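Local coordinates for arginyl-tRNA synthetase, putative (Plasmodium falciparum, PDB 5JLD), which probably joins L-arginine to its cognate tRNA at the expense of ATP, as a class I aminoacyl-tRNA synthetase, at residues I486-I489 / F490-T494; T494-V497 / E498-S501; A551-E554 / N555-L559; N561-E564 / K565-L568; S576-K579 / L580-L584. All coordinates share one frame; numbering follows the deposited sequence.

Interaction 1. Residues I486-I489 / F490-T494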
loop_
_atom_site.group_PDB
_atom_site.type_symbol
_atom_site.label_atom_id
_atom_site.label_comp_id
_atom_site.label_asym_id
_atom_site.label_seq_id
_atom_site.Cartn_x
_atom_site.Cartn_y
_atom_site.Cartn_z
ATOM N N ILE A 486 25.000 5.944 -0.637
ATOM C CA ILE A 486 24.736 7.054 -1.544
ATOM C C ILE A 486 24.917 8.399 -0.821
ATOM O O ILE A 486 25.440 9.347 -1.415
ATOM C CB ILE A 486 23.333 6.961 -2.157
ATOM C CG1 ILE A 486 23.170 5.631 -2.878
ATOM C CG2 ILE A 486 23.096 8.091 -3.155
ATOM C CD1 ILE A 486 21.849 5.484 -3.566
ATOM N N CYS A 487 24.523 8.484 0.454
ATOM C CA CYS A 487 24.754 9.728 1.214
ATOM C C CYS A 487 26.251 9.975 1.478
ATOM O O CYS A 487 26.744 11.123 1.488
ATOM C CB CYS A 487 23.981 9.707 2.541
ATOM S SG CYS A 487 22.147 9.681 2.368
ATOM N N SER A 488 26.962 8.880 1.713
ATOM C CA SER A 488 28.401 8.908 1.915
ATOM C C SER A 488 29.094 9.558 0.719
ATOM O O SER A 488 30.026 10.354 0.891
ATOM C CB SER A 488 28.925 7.489 2.149
ATOM O OG SER A 488 30.239 7.325 1.660
ATOM N N ILE A 489 28.635 9.236 -0.490
ATOM C CA ILE A 489 29.190 9.919 -1.670
ATOM C C ILE A 489 29.141 11.449 -1.535
ATOM O O ILE A 489 30.135 12.135 -1.769
ATOM C CB ILE A 489 28.454 9.534 -2.957
ATOM C CG1 ILE A 489 28.522 8.024 -3.173
ATOM C CG2 ILE A 489 29.060 10.280 -4.156
ATOM C CD1 ILE A 489 27.609 7.535 -4.268
ATOM N N PHE A 490 27.990 11.985 -1.148
ATOM C CA PHE A 490 27.867 13.434 -1.020
ATOM C C PHE A 490 28.672 13.997 0.136
ATOM O O PHE A 490 29.188 15.111 0.047
ATOM C CB PHE A 490 26.404 13.834 -0.885
ATOM C CG PHE A 490 25.655 13.700 -2.161
ATOM C CD1 PHE A 490 25.683 14.721 -3.095
ATOM C CD2 PHE A 490 24.967 12.537 -2.454
ATOM C CE1 PHE A 490 25.014 14.597 -4.286
ATOM C CE2 PHE A 490 24.300 12.409 -3.643
ATOM C CZ PHE A 490 24.329 13.442 -4.562
ATOM N N ARG A 491 28.792 13.236 1.220
ATOM C CA ARG A 491 29.668 13.682 2.299
ATOM C C ARG A 491 31.126 13.756 1.844
ATOM O O ARG A 491 31.859 14.643 2.285
ATOM C CB ARG A 491 29.547 12.773 3.524
ATOM C CG ARG A 491 28.140 12.737 4.118
ATOM C CD ARG A 491 28.090 12.034 5.471
ATOM N NE ARG A 491 28.607 10.668 5.422
ATOM C CZ ARG A 491 27.841 9.582 5.445
ATOM N NH1 ARG A 491 26.520 9.703 5.497
ATOM N NH2 ARG A 491 28.390 8.376 5.402
ATOM N N LYS A 492 31.540 12.848 0.956
ATOM C CA LYS A 492 32.964 12.723 0.601
ATOM C C LYS A 492 33.409 13.492 -0.652
ATOM O O LYS A 492 34.605 13.567 -0.933
ATOM C CB LYS A 492 33.341 11.243 0.426
ATOM C CG LYS A 492 33.730 10.536 1.725
ATOM C CD LYS A 492 34.264 9.120 1.490
ATOM C CE LYS A 492 33.174 8.167 0.992
ATOM N NZ LYS A 492 33.654 6.757 0.872
ATOM N N SER A 493 32.469 14.054 -1.405
ATOM C CA SER A 493 32.833 14.787 -2.617
ATOM C C SER A 493 33.271 16.209 -2.287
ATOM O O SER A 493 32.746 16.832 -1.362
ATOM C CB SER A 493 31.673 14.821 -3.610
ATOM O OG SER A 493 31.735 15.990 -4.408
ATOM N N THR A 494 34.230 16.715 -3.057
ATOM C CA THR A 494 34.773 18.047 -2.827
ATOM C C THR A 494 33.938 19.119 -3.524
ATOM O O THR A 494 34.261 20.302 -3.458
ATOM C CB THR A 494 36.229 18.154 -3.315
ATOM O OG1 THR A 494 36.252 18.260 -4.744
ATOM C CG2 THR A 494 37.031 16.934 -2.880
#

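Interaction 2. Residues T494-V497 / E498-S501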
loop_
_atom_site.group_PDB
_atom_site.type_symbol
_atom_site.label_atom_id
_atom_site.label_comp_id
_atom_site.label_asym_id
_atom_site.label_seq_id
_atom_site.Cartn_x
_atom_site.Cartn_y
_atom_site.Cartn_z
ATOM N N THR A 494 34.230 16.715 -3.057
ATOM C CA THR A 494 34.773 18.047 -2.827
ATOM C C THR A 494 33.938 19.119 -3.524
ATOM O O THR A 494 34.261 20.302 -3.458
ATOM C CB THR A 494 36.229 18.154 -3.315
ATOM O OG1 THR A 494 36.252 18.260 -4.744
ATOM C CG2 THR A 494 37.031 16.934 -2.880
ATOM N N ILE A 495 32.867 18.701 -4.188
ATOM C CA ILE A 495 31.986 19.636 -4.878
ATOM C C ILE A 495 30.633 19.758 -4.184
ATOM O O ILE A 495 30.020 18.752 -3.835
ATOM C CB ILE A 495 31.745 19.209 -6.337
ATOM C CG1 ILE A 495 33.067 18.848 -7.020
ATOM C CG2 ILE A 495 30.993 20.299 -7.093
ATOM C CD1 ILE A 495 32.880 18.058 -8.293
ATOM N N ASN A 496 30.173 20.991 -3.991
ATOM C CA ASN A 496 28.818 21.230 -3.504
ATOM C C ASN A 496 27.801 20.864 -4.577
ATOM O O ASN A 496 27.847 21.400 -5.683
ATOM C CB ASN A 496 28.631 22.694 -3.089
ATOM C CG ASN A 496 29.056 22.963 -1.656
ATOM O OD1 ASN A 496 28.352 22.604 -0.706
ATOM N ND2 ASN A 496 30.201 23.623 -1.492
ATOM N N VAL A 497 26.882 19.959 -4.250
ATOM C CA VAL A 497 25.897 19.496 -5.224
ATOM C C VAL A 497 24.985 20.648 -5.661
ATOM O O VAL A 497 24.402 20.618 -6.746
ATOM C CB VAL A 497 25.042 18.328 -4.658
ATOM C CG1 VAL A 497 24.130 18.807 -3.527
ATOM C CG2 VAL A 497 24.227 17.668 -5.761
ATOM N N GLU A 498 24.896 21.676 -4.824
ATOM C CA GLU A 498 23.989 22.793 -5.065
ATOM C C GLU A 498 24.647 23.920 -5.858
ATOM O O GLU A 498 24.063 24.988 -6.033
ATOM C CB GLU A 498 23.453 23.326 -3.732
ATOM C CG GLU A 498 24.402 23.126 -2.557
ATOM C CD GLU A 498 23.694 23.205 -1.213
ATOM O OE1 GLU A 498 22.654 23.893 -1.123
ATOM O OE2 GLU A 498 24.176 22.576 -0.247
ATOM N N ASP A 499 25.867 23.685 -6.332
ATOM C CA ASP A 499 26.524 24.630 -7.231
ATOM C C ASP A 499 26.282 24.203 -8.675
ATOM O O ASP A 499 26.499 24.968 -9.618
ATOM C CB ASP A 499 28.018 24.714 -6.933
ATOM C CG ASP A 499 28.300 25.296 -5.563
ATOM O OD1 ASP A 499 27.373 25.305 -4.720
ATOM O OD2 ASP A 499 29.439 25.751 -5.334
ATOM N N ILE A 500 25.806 22.972 -8.824
ATOM C CA ILE A 500 25.605 22.351 -10.124
ATOM C C ILE A 500 24.240 22.672 -10.722
ATOM O O ILE A 500 23.211 22.438 -10.091
ATOM C CB ILE A 500 25.733 20.817 -10.022
ATOM C CG1 ILE A 500 27.009 20.424 -9.279
ATOM C CG2 ILE A 500 25.640 20.173 -11.390
ATOM C CD1 ILE A 500 27.135 18.936 -9.062
ATOM N N SER A 501 24.229 23.173 -11.952
ATOM C CA SER A 501 22.977 23.383 -12.667
ATOM C C SER A 501 22.495 22.084 -13.318
ATOM O O SER A 501 23.308 21.218 -13.670
ATOM C CB SER A 501 23.142 24.472 -13.730
ATOM O OG SER A 501 23.673 23.938 -14.924
#

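Interaction 3. Residues A551-E554 / N555-L559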
loop_
_atom_site.group_PDB
_atom_site.type_symbol
_atom_site.label_atom_id
_atom_site.label_comp_id
_atom_site.label_asym_id
_atom_site.label_seq_id
_atom_site.Cartn_x
_atom_site.Cartn_y
_atom_site.Cartn_z
ATOM N N ALA A 551 24.897 -0.589 -10.623
ATOM C CA ALA A 551 25.471 -0.893 -11.927
ATOM C C ALA A 551 26.041 0.381 -12.536
ATOM O O ALA A 551 27.091 0.359 -13.186
ATOM C CB ALA A 551 24.436 -1.514 -12.848
ATOM N N PHE A 552 25.334 1.486 -12.320
ATOM C CA PHE A 552 25.836 2.792 -12.684
ATOM C C PHE A 552 27.201 2.979 -12.020
ATOM O O PHE A 552 28.221 3.095 -12.724
ATOM C CB PHE A 552 24.822 3.861 -12.280
ATOM C CG PHE A 552 25.355 5.255 -12.204
ATOM C CD1 PHE A 552 25.932 5.871 -13.309
ATOM C CD2 PHE A 552 25.227 5.980 -11.026
ATOM C CE1 PHE A 552 26.396 7.172 -13.234
ATOM C CE2 PHE A 552 25.680 7.283 -10.943
ATOM C CZ PHE A 552 26.270 7.882 -12.053
ATOM N N TYR A 553 27.239 2.901 -10.689
ATOM C CA TYR A 553 28.461 3.248 -9.959
ATOM C C TYR A 553 29.640 2.403 -10.442
ATOM O O TYR A 553 30.630 2.931 -10.956
ATOM C CB TYR A 553 28.284 3.079 -8.447
ATOM C CG TYR A 553 29.569 3.334 -7.692
ATOM C CD1 TYR A 553 29.997 4.628 -7.414
ATOM C CD2 TYR A 553 30.386 2.276 -7.305
ATOM C CE1 TYR A 553 31.193 4.857 -6.744
ATOM C CE2 TYR A 553 31.581 2.493 -6.640
ATOM C CZ TYR A 553 31.983 3.782 -6.361
ATOM O OH TYR A 553 33.175 3.984 -5.697
ATOM N N GLU A 554 29.497 1.088 -10.313
ATOM C CA GLU A 554 30.543 0.134 -10.675
ATOM C C GLU A 554 31.114 0.365 -12.068
ATOM O O GLU A 554 32.229 -0.057 -12.360
ATOM C CB GLU A 554 30.009 -1.302 -10.591
ATOM C CG GLU A 554 29.517 -1.714 -9.218
ATOM C CD GLU A 554 30.597 -1.630 -8.168
ATOM O OE1 GLU A 554 31.780 -1.857 -8.513
ATOM O OE2 GLU A 554 30.265 -1.342 -6.999
ATOM N N ASN A 555 30.357 1.025 -12.934
ATOM C CA ASN A 555 30.811 1.113 -14.309
ATOM C C ASN A 555 31.163 2.529 -14.724
ATOM O O ASN A 555 31.664 2.747 -15.833
ATOM C CB ASN A 555 29.765 0.523 -15.247
ATOM C CG ASN A 555 29.550 -0.957 -15.006
ATOM O OD1 ASN A 555 29.490 -1.405 -13.861
ATOM N ND2 ASN A 555 29.487 -1.732 -16.081
ATOM N N CYS A 556 30.938 3.485 -13.824
ATOM C CA CYS A 556 31.289 4.870 -14.119
ATOM C C CYS A 556 32.332 5.405 -13.148
ATOM O O CYS A 556 32.868 6.500 -13.333
ATOM C CB CYS A 556 30.041 5.750 -14.106
ATOM S SG CYS A 556 28.909 5.419 -15.484
ATOM N N LYS A 557 32.627 4.607 -12.127
ATOM C CA LYS A 557 33.621 4.942 -11.113
ATOM C C LYS A 557 35.048 5.059 -11.655
ATOM O O LYS A 557 35.937 5.537 -10.954
ATOM C CB LYS A 557 33.594 3.885 -10.005
ATOM C CG LYS A 557 33.729 2.464 -10.544
ATOM C CD LYS A 557 33.994 1.447 -9.452
ATOM C CE LYS A 557 34.581 0.167 -10.035
ATOM N NZ LYS A 557 34.508 -0.956 -9.058
ATOM N N VAL A 558 35.278 4.609 -12.887
ATOM C CA VAL A 558 36.639 4.593 -13.445
ATOM C C VAL A 558 36.854 5.630 -14.567
ATOM O O VAL A 558 37.959 5.772 -15.104
ATOM C CB VAL A 558 37.000 3.182 -13.973
ATOM C CG1 VAL A 558 37.269 2.236 -12.814
ATOM C CG2 VAL A 558 35.881 2.638 -14.874
ATOM N N LEU A 559 35.799 6.361 -14.902
ATOM C CA LEU A 559 35.890 7.474 -15.845
ATOM C C LEU A 559 36.609 8.690 -15.242
ATOM O O LEU A 559 36.791 8.769 -14.017
ATOM C CB LEU A 559 34.491 7.880 -16.297
ATOM C CG LEU A 559 33.648 6.775 -16.918
ATOM C CD1 LEU A 559 32.217 7.253 -17.031
ATOM C CD2 LEU A 559 34.220 6.414 -18.287
#

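Interaction 4. Residues N561-E564 / K565-L568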
loop_
_atom_site.group_PDB
_atom_site.type_symbol
_atom_site.label_atom_id
_atom_site.label_comp_id
_atom_site.label_asym_id
_atom_site.label_seq_id
_atom_site.Cartn_x
_atom_site.Cartn_y
_atom_site.Cartn_z
ATOM N N ASN A 561 37.093 13.123 -14.874
ATOM C CA ASN A 561 36.239 14.117 -14.223
ATOM C C ASN A 561 35.321 14.896 -15.163
ATOM O O ASN A 561 34.554 15.741 -14.709
ATOM C CB ASN A 561 37.098 15.110 -13.416
ATOM C CG ASN A 561 38.029 15.966 -14.286
ATOM O OD1 ASN A 561 38.002 15.927 -15.524
ATOM N ND2 ASN A 561 38.860 16.755 -13.623
ATOM N N GLU A 562 35.390 14.610 -16.461
ATOM C CA GLU A 562 34.681 15.425 -17.451
ATOM C C GLU A 562 33.177 15.487 -17.222
ATOM O O GLU A 562 32.582 16.538 -17.334
ATOM C CB GLU A 562 34.961 14.917 -18.865
ATOM C CG GLU A 562 36.383 15.212 -19.328
ATOM C CD GLU A 562 36.571 14.924 -20.796
ATOM O OE1 GLU A 562 35.911 15.609 -21.611
ATOM O OE2 GLU A 562 37.354 13.999 -21.123
ATOM N N ASN A 563 32.561 14.360 -16.911
ATOM C CA ASN A 563 31.128 14.343 -16.688
ATOM C C ASN A 563 30.766 14.087 -15.211
ATOM O O ASN A 563 29.642 13.675 -14.881
ATOM C CB ASN A 563 30.470 13.303 -17.586
ATOM C CG ASN A 563 29.029 13.646 -17.899
ATOM O OD1 ASN A 563 28.708 14.807 -18.138
ATOM N ND2 ASN A 563 28.148 12.649 -17.861
ATOM N N GLU A 564 31.732 14.356 -14.340
ATOM C CA GLU A 564 31.603 14.179 -12.894
ATOM C C GLU A 564 30.370 14.873 -12.290
ATOM O O GLU A 564 29.586 14.244 -11.557
ATOM C CB GLU A 564 32.889 14.684 -12.220
ATOM C CG GLU A 564 32.740 15.192 -10.811
ATOM C CD GLU A 564 34.083 15.455 -10.159
ATOM O OE1 GLU A 564 35.003 15.929 -10.855
ATOM O OE2 GLU A 564 34.219 15.179 -8.945
ATOM N N LYS A 565 30.189 16.157 -12.603
ATOM C CA LYS A 565 29.054 16.906 -12.054
ATOM C C LYS A 565 27.699 16.262 -12.408
ATOM O O LYS A 565 26.855 16.056 -11.529
ATOM C CB LYS A 565 29.114 18.356 -12.519
ATOM C CG LYS A 565 30.259 19.146 -11.862
ATOM C CD LYS A 565 30.347 20.564 -12.401
ATOM C CE LYS A 565 31.261 21.427 -11.552
ATOM N NZ LYS A 565 31.166 22.878 -11.907
ATOM N N SER A 566 27.507 15.907 -13.676
ATOM C CA SER A 566 26.307 15.174 -14.094
ATOM C C SER A 566 26.113 13.876 -13.300
ATOM O O SER A 566 25.001 13.576 -12.860
ATOM C CB SER A 566 26.353 14.845 -15.585
ATOM O OG SER A 566 25.216 14.083 -15.959
ATOM N N ARG A 567 27.189 13.117 -13.097
ATOM C CA ARG A 567 27.083 11.903 -12.280
ATOM C C ARG A 567 26.619 12.220 -10.850
ATOM O O ARG A 567 25.803 11.507 -10.294
ATOM C CB ARG A 567 28.406 11.143 -12.242
ATOM C CG ARG A 567 28.750 10.496 -13.591
ATOM C CD ARG A 567 29.775 9.386 -13.473
ATOM N NE ARG A 567 31.119 9.881 -13.190
ATOM C CZ ARG A 567 31.943 10.444 -14.078
ATOM N NH1 ARG A 567 31.575 10.634 -15.346
ATOM N NH2 ARG A 567 33.145 10.837 -13.682
ATOM N N LEU A 568 27.148 13.291 -10.269
ATOM C CA LEU A 568 26.768 13.690 -8.922
ATOM C C LEU A 568 25.283 14.043 -8.866
ATOM O O LEU A 568 24.574 13.683 -7.922
ATOM C CB LEU A 568 27.612 14.874 -8.459
ATOM C CG LEU A 568 27.831 14.937 -6.949
ATOM C CD1 LEU A 568 28.693 13.757 -6.495
ATOM C CD2 LEU A 568 28.469 16.266 -6.557
HETATM O O HOH W 1 31.663 17.569 -14.751
HETATM O O HOH W 2 29.345 16.842 -16.031
HETATM O O HOH W 3 29.629 9.957 -17.018
HETATM O O HOH W 4 33.700 11.661 -17.331
#

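Interaction 5. Residues S576-K579 / L580-L584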
loop_
_atom_site.group_PDB
_atom_site.type_symbol
_atom_site.label_atom_id
_atom_site.label_comp_id
_atom_site.label_asym_id
_atom_site.label_seq_id
_atom_site.Cartn_x
_atom_site.Cartn_y
_atom_site.Cartn_z
ATOM N N SER A 576 17.288 11.176 -3.410
ATOM C CA SER A 576 15.925 11.650 -3.167
ATOM C C SER A 576 14.870 10.551 -3.383
ATOM O O SER A 576 13.982 10.333 -2.536
ATOM C CB SER A 576 15.592 12.847 -4.065
ATOM O OG SER A 576 16.217 14.028 -3.603
ATOM N N LEU A 577 14.976 9.863 -4.518
ATOM C CA LEU A 577 13.978 8.871 -4.887
ATOM C C LEU A 577 14.005 7.670 -3.931
ATOM O O LEU A 577 12.962 7.142 -3.543
ATOM C CB LEU A 577 14.190 8.413 -6.333
ATOM C CG LEU A 577 13.161 7.458 -6.940
ATOM C CD1 LEU A 577 11.724 8.025 -6.775
ATOM C CD2 LEU A 577 13.492 7.190 -8.420
ATOM N N LEU A 578 15.202 7.239 -3.569
ATOM C CA LEU A 578 15.363 6.115 -2.657
ATOM C C LEU A 578 14.750 6.451 -1.289
ATOM O O LEU A 578 14.012 5.647 -0.725
ATOM C CB LEU A 578 16.827 5.768 -2.495
ATOM C CG LEU A 578 17.141 4.448 -1.801
ATOM C CD1 LEU A 578 16.195 3.363 -2.275
ATOM C CD2 LEU A 578 18.600 4.055 -2.091
ATOM N N LYS A 579 15.066 7.646 -0.787
ATOM C CA LYS A 579 14.501 8.153 0.470
ATOM C C LYS A 579 12.977 8.104 0.428
ATOM O O LYS A 579 12.340 7.487 1.300
ATOM C CB LYS A 579 14.979 9.579 0.729
ATOM C CG LYS A 579 14.450 10.227 2.001
ATOM C CD LYS A 579 14.762 11.719 1.993
ATOM C CE LYS A 579 14.046 12.463 3.109
ATOM N NZ LYS A 579 14.830 12.401 4.368
ATOM N N LEU A 580 12.408 8.728 -0.606
ATOM C CA LEU A 580 10.957 8.758 -0.772
ATOM C C LEU A 580 10.357 7.342 -0.800
ATOM O O LEU A 580 9.382 7.068 -0.097
ATOM C CB LEU A 580 10.574 9.534 -2.038
ATOM C CG LEU A 580 9.095 9.569 -2.403
ATOM C CD1 LEU A 580 8.291 10.100 -1.212
ATOM C CD2 LEU A 580 8.877 10.465 -3.609
ATOM N N CYS A 581 10.952 6.449 -1.589
ATOM C CA CYS A 581 10.482 5.061 -1.682
ATOM C C CYS A 581 10.490 4.374 -0.320
ATOM O O CYS A 581 9.565 3.625 0.015
ATOM C CB CYS A 581 11.349 4.248 -2.652
ATOM S SG CYS A 581 11.062 4.520 -4.435
ATOM N N MET A 582 11.562 4.611 0.439
ATOM C CA MET A 582 11.739 4.003 1.735
ATOM C C MET A 582 10.621 4.460 2.669
ATOM O O MET A 582 9.981 3.639 3.318
ATOM C CB MET A 582 13.109 4.360 2.320
ATOM C CG MET A 582 14.250 3.524 1.787
ATOM S SD MET A 582 15.854 4.095 2.391
ATOM C CE MET A 582 15.900 3.375 4.013
ATOM N N GLU A 583 10.387 5.772 2.683
ATOM C CA GLU A 583 9.345 6.378 3.504
ATOM C C GLU A 583 7.946 5.898 3.129
ATOM O O GLU A 583 7.127 5.639 4.002
ATOM C CB GLU A 583 9.412 7.897 3.395
ATOM C CG GLU A 583 10.623 8.484 4.093
ATOM C CD GLU A 583 10.813 9.946 3.768
ATOM O OE1 GLU A 583 10.175 10.426 2.801
ATOM O OE2 GLU A 583 11.606 10.612 4.473
ATOM N N LEU A 584 7.672 5.771 1.837
ATOM C CA LEU A 584 6.362 5.313 1.396
ATOM C C LEU A 584 6.088 3.896 1.904
ATOM O O LEU A 584 4.933 3.505 2.092
ATOM C CB LEU A 584 6.249 5.357 -0.130
ATOM C CG LEU A 584 6.177 6.730 -0.812
ATOM C CD1 LEU A 584 6.200 6.576 -2.323
ATOM C CD2 LEU A 584 4.957 7.553 -0.381
#

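Interaction 1. Residues I486-I489 / F490-T494
Arg491 lies back over the turn of helix that precedes it, and its side chain can be followed along Cys487 and Ser488. CB begins beside the carbonyl oxygen of Ser488. CG then comes within 3.4 Å of Cys487 O, the same oxygen that accepts the backbone bond from Arg491 N at 3.0 Å. A bend at chi3 (-57°) turns the chain back toward the start of the helix, and the guanidinium settles with one face over the backbone, Ser488 CA standing 3.5 Å above its plane and toward the rim. At the tip, NH2 meets Ser488 CB at 3.4 Å, while NH1 passes Cys487 CB and is hydrogen-bonded to the carbonyl oxygen of Glu591, close to the chain's C-terminus. One residue on, Lys492 also bends at chi3 and brings CE to 3.1 Å from Ser488 OG. On another side of the helix the Phe490 ring presents CD2 to Ile486 O, which lies near the ring plane at its edge, 3.4 Å away. The helix ends here: the bonds from Lys492 N and Ser493 N to Ile489 O are weak, and Ser493 leaves helical geometry. Chemically, the arginine works as a flat lid on the helix backbone whose NH1 is bonded to a carbonyl of the C-terminal tail, so that helix 476-492 and that tail are tied together within the anticodon-binding domain.

Interaction 2. Residues T494-V497 / E498-S501
Asp499 folds back on Asn496 through both its backbone and its side chain. Its amide N donates to Asn496 O at 3.1 Å, a bond that is straight at the hydrogen (163°) although the donor sits well above the carbonyl plane, in keeping with an i to i+3 turn. The carboxylate turns to the Asn496 side chain instead: with CG anti to its own carbonyl carbon (chi1 -65°), Asp499 OD1 comes to 3.3 Å from Asn496 CB, a contact with an aliphatic carbon and not with the amide. Beside this pair, the next amide makes a second link, weak and longer, from Ile500 N to Val497 O at 3.4 Å. The same carbonyl oxygen is flanked by the Ile500 side chain, whose CB lies 3.5 Å away and whose CG1 is close to it as well.

Farther out, the residues around the turn set its position. Ser493 OG bonds to Ile495 N and so braces the entry from helix 476-492. Val497 rests on Ser572, and Ile500 on Leu568 and Leu569, all three on helix 564-584, while Glu498 and Asp499 remain on the exposed side. Asn496 OD1 and Glu498 OE2 approach only to 4.2 Å. The chemistry thus divides the labour: backbone bonds close a tight turn that bends the chain, apolar branches hold it against the helix, and the carboxylates of Glu498 and Asp499 both lie on the exposed side, where they may make the local potential more negative.

Interaction 3. Residues A551-E554 / N555-L559
The C-terminal end of helix 536-556 unwinds here into a type I beta turn from Cys556 to Leu559, and side chains one helical turn apart brace the unwinding. Lys557 is central. Its CB lies over one face of the Tyr553 ring, 4.1 Å from the centroid and 15° off the normal, a CH-pi contact. From there the chain runs extended, crossing the tyrosine at about a right angle, and NZ forms a salt bridge with Glu554 OE1 at 2.9 Å. Glu554 meets it by bending at chi2 (-60°), which brings the carboxylate alongside Tyr553, OE2 in plane at the ring edge and OE1 toward NZ. Another side carries Phe552, whose CD1 touches Cys556 SG at 3.7 Å; the sulfur stands oblique to the ring. In the backbone, Tyr553 O accepts two bonds, from Cys556 N and from Lys557 N, each 2.9 Å, as alpha-type and tighter pairings mix. Phe552 also reaches Leu515 of helix 510-520 and Arg567 of helix 564-584. The chemistry is two-sided: a buried sulfur-aromatic pair faces the neighbouring helices, while on the exposed side one lysine uses its CB on an aromatic face and its ammonium on a carboxylate, pinning Lys557 where the chain turns.

Interaction 4. Residues N561-E564 / K565-L568
Two backbone bonds begin the helix directly: Arg567 N donates to Asn563 O at 3.1 Å and Leu568 N to Glu564 O at 2.9 Å. A second group of bonds runs through water. One water accepts from Lys565 N and lies within hydrogen-bonding distance of Glu562 O, and another lies between Asn563 OD1 and Ser566 N, 3.0 Å from the former and 3.1 Å from the latter; two amides of the first turn thereby find acceptors. The Arg567 guanidinium holds two more waters in its plane at the edge, both on NH1: one at 2.7 Å that also receives Asn563 ND2, and one that also receives Asn563 N. The third group is van der Waals contact. A bend at chi3 (-72°) lays the guanidinium against the backbone, one face beneath Glu564 N, which stands 3.5 Å above the plane, while Asn563 OD1 touches Ser566 CB at 3.5 Å. Outside partners fix the polar ends: Arg567 NH2 bonds to Asn560 O, Ser506 O accepts from Asn563 ND2, and Ser506 N donates to Ser566 OG. This is a hydrated helix N-terminus: Asn563, at the N-cap position, makes no side-chain capping bond and probably reaches the first turn through water.

Interaction 5. Residues S576-K579 / L580-L584
Four consecutive i to i+4 bonds, from Leu580, Cys581, Met582 and Glu583 N back to the carbonyls of Ser576 through Lys579, keep this part of the helix regular, with lengths of 2.9 to 3.0 Å. On the exposed side Lys579 leaves the helix with CG anti to its N (chi1 179°), then bends at chi4, and the chain crosses that of Glu583 at a slant. CE comes to 3.4 Å from Glu583 OE2, nearer than NZ, whose salt bridge to the same oxygen is long at 3.7 Å; the carboxylate thus rests against the last methylene as much as against the ammonium. The buried sides carry apolar pairs four residues apart. Cys581 SG stands 4.3 Å from Leu577 CD1, and Met582 SD is 4.4 Å from Leu578 CG, both loose. Met582 CG lies closer, 3.3 Å from Leu578 O. These residues look outward to other helices: Leu577 and Cys581 to Phe522, Leu578 to Met542 and Ile486, Met582 to Ile480 and Tyr483. At the end of the helix Leu584 O accepts from Ser160 OG. A helix with apolar residues on several sides and a charged pair at its exposed edge is in keeping with the all-helical bundle of a DALR anticodon-binding domain, here also meeting residues of the catalytic domain's sequence range.

All five contacts fall in the DALR anticodon-binding range, and helix 564-584 connects most of them. Interaction 4 starts that helix and interaction 5 lies near its end, their centres about 24 Å apart. Interactions 1 and 2 run on from each other through Thr494, with Phe490 CE1 on Val497 CG2 at 3.5 Å. Both lean on interaction 4: Phe490 CZ reaches Leu568 O at 3.4 Å, and Ile500 CD1 reaches Leu568 CD2 at 3.9 Å. From the preceding helix, interaction 3 packs Cys556 CB against Arg567 CD at 3.7 Å. Interaction 1 also meets interaction 5, through Ile486 CD1 and Leu578 CD2 at 3.8 Å.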